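Local coordinates for magnesium transporter, putative (Shewanella oneidensis MR-1, PDB 3KXR), which probably takes part in moving magnesium or other cations across the membrane, the chain here being an intracellular piece with a pair of CBS domains, at residues L91-E96 against G102-Y107. Sequence-based numbering, arbitrary orientation.
Sequences LFIVDE and GTVRRY
The antiparallel hairpin of the first CBS domain, strand 90-94 turning back into strand 100-105, is joined here by the pairing of Leu-91 with Val-104, Phe-92 with Thr-103 and Ile-93 with Gly-102. Leu-91 and Val-104 exchange two backbone bonds: Leu-91 N gives to Val-104 O at 2.9 Å, and Val-104 N to Leu-91 O at 2.8 Å. The same Leu-91 O also receives a CA-H...O contact from Thr-103 CA at 3.4 Å. Next along, Ile-93 N reaches Gly-102 O at 2.9 Å in an almost straight bond, 172° at the hydrogen. Strand 90-94 is the central one of three, parallel to strand 66-68 on its other side, and helix 73-82 packs on the Leu-91 side chain through Ala-76, Phe-79 and Phe-80. On this helix-facing side Leu-91 and Val-104 run alongside each other, CD2 of the leucine 4.0 Å from CG2 of the valine. The other valine branch, CG1, meets Ile-93 CG1 at 4.1 Å, so Val-104 touches two residues of the central strand with separate methyls. Phe-92 and Thr-103 point to the opposite face, toward the second CBS domain, where Leu-159 packs on the phenyl ring. With CG anti to its carbonyl carbon (chi1 -54°), the Phe-92 ring is carried alongside Thr-103, and chi2 of -51° turns its CD1/CE1 edge to the threonine, whose OG1 lies in the ring plane, 3.4 Å from CD1, as a contact only. The hydroxyl's hydrogen bond is to Tyr-100 OH. An alanine at Phe-92 would remove the ring that touches both Thr-103 and Leu-159 and would probably open a gap where the hairpin meets the second CBS domain.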
# COMPACT_ATOMS: atom_id res chain seq x y z
N LEU A 91 -3.61 23.83 17.12
CA LEU A 91 -3.28 23.61 15.72
C LEU A 91 -1.94 24.28 15.43
O LEU A 91 -1.64 25.37 15.94
CB LEU A 91 -4.43 24.15 14.88
CG LEU A 91 -4.46 24.08 13.37
CD1 LEU A 91 -5.92 24.12 12.90
CD2 LEU A 91 -3.69 25.28 12.88
N PHE A 92 -1.10 23.60 14.66
CA PHE A 92 0.27 24.02 14.50
C PHE A 92 0.49 24.67 13.15
O PHE A 92 -0.05 24.20 12.16
CB PHE A 92 1.18 22.81 14.69
CG PHE A 92 0.94 22.11 15.98
CD1 PHE A 92 0.91 22.83 17.17
CD2 PHE A 92 0.66 20.76 16.02
CE1 PHE A 92 0.65 22.19 18.38
CE2 PHE A 92 0.40 20.11 17.24
CZ PHE A 92 0.39 20.84 18.41
N ILE A 93 1.26 25.75 13.13
CA ILE A 93 1.51 26.50 11.90
C ILE A 93 2.93 26.30 11.49
O ILE A 93 3.85 26.46 12.31
CB ILE A 93 1.27 28.01 12.08
CG1 ILE A 93 -0.13 28.25 12.62
CG2 ILE A 93 1.47 28.78 10.77
CD1 ILE A 93 -1.24 27.69 11.76
N VAL A 94 3.13 25.98 10.21
CA VAL A 94 4.46 25.79 9.67
C VAL A 94 4.67 26.70 8.47
O VAL A 94 3.72 27.11 7.80
CB VAL A 94 4.70 24.31 9.24
CG1 VAL A 94 4.66 23.37 10.47
CG2 VAL A 94 3.70 23.89 8.18
N ASP A 95 5.94 27.02 8.18
CA ASP A 95 6.26 27.73 6.95
C ASP A 95 6.39 26.75 5.79
O ASP A 95 6.12 25.55 5.95
CB ASP A 95 7.51 28.59 7.11
CG ASP A 95 8.79 27.80 7.23
OD1 ASP A 95 8.85 26.57 6.98
OD2 ASP A 95 9.78 28.48 7.57
N GLU A 96 6.79 27.25 4.63
CA GLU A 96 6.81 26.40 3.45
C GLU A 96 7.94 25.36 3.45
O GLU A 96 7.90 24.45 2.66
CB GLU A 96 6.83 27.24 2.18
CG GLU A 96 8.21 27.58 1.71
CD GLU A 96 8.19 28.35 0.39
OE1 GLU A 96 7.06 28.65 -0.11
OE2 GLU A 96 9.32 28.64 -0.12
N GLY A 102 4.64 28.11 15.33
CA GLY A 102 3.83 28.35 16.53
C GLY A 102 2.54 27.56 16.57
O GLY A 102 2.26 26.75 15.70
N THR A 103 1.73 27.84 17.58
CA THR A 103 0.52 27.12 17.87
C THR A 103 -0.62 28.11 17.98
O THR A 103 -0.46 29.16 18.60
CB THR A 103 0.69 26.41 19.25
OG1 THR A 103 1.77 25.48 19.15
CG2 THR A 103 -0.58 25.70 19.74
N VAL A 104 -1.77 27.79 17.40
CA VAL A 104 -2.98 28.56 17.69
C VAL A 104 -3.94 27.69 18.47
O VAL A 104 -4.05 26.52 18.17
CB VAL A 104 -3.65 29.14 16.41
CG1 VAL A 104 -2.62 29.86 15.52
CG2 VAL A 104 -4.35 28.06 15.61
N ARG A 105 -4.62 28.23 19.46
CA ARG A 105 -5.57 27.45 20.27
C ARG A 105 -6.99 27.52 19.81
O ARG A 105 -7.49 28.58 19.46
CB ARG A 105 -5.62 27.95 21.69
CG ARG A 105 -4.32 27.99 22.38
CD ARG A 105 -4.61 28.42 23.80
NE ARG A 105 -3.37 28.68 24.49
CZ ARG A 105 -2.55 27.74 24.98
NH1 ARG A 105 -2.86 26.44 24.88
NH2 ARG A 105 -1.41 28.12 25.59
N ARG A 106 -7.69 26.41 19.90
CA ARG A 106 -9.08 26.40 19.53
C ARG A 106 -9.86 27.56 20.16
O ARG A 106 -10.58 28.27 19.47
CB ARG A 106 -9.76 25.10 19.94
CG ARG A 106 -11.23 25.20 19.75
CD ARG A 106 -11.91 23.94 19.48
NE ARG A 106 -11.54 22.96 20.46
CZ ARG A 106 -11.43 21.67 20.18
NH1 ARG A 106 -11.71 21.19 18.96
NH2 ARG A 106 -11.05 20.86 21.14
N TYR A 107 -9.76 27.71 21.47
CA TYR A 107 -10.56 28.69 22.16
C TYR A 107 -10.33 30.11 21.62
O TYR A 107 -11.27 30.87 21.44
CB TYR A 107 -10.32 28.65 23.65
CG TYR A 107 -11.15 29.67 24.40
CD1 TYR A 107 -12.40 29.33 24.90
CD2 TYR A 107 -10.69 30.97 24.60
CE1 TYR A 107 -13.16 30.24 25.58
CE2 TYR A 107 -11.45 31.90 25.29
CZ TYR A 107 -12.69 31.52 25.78
OH TYR A 107 -13.47 32.42 26.46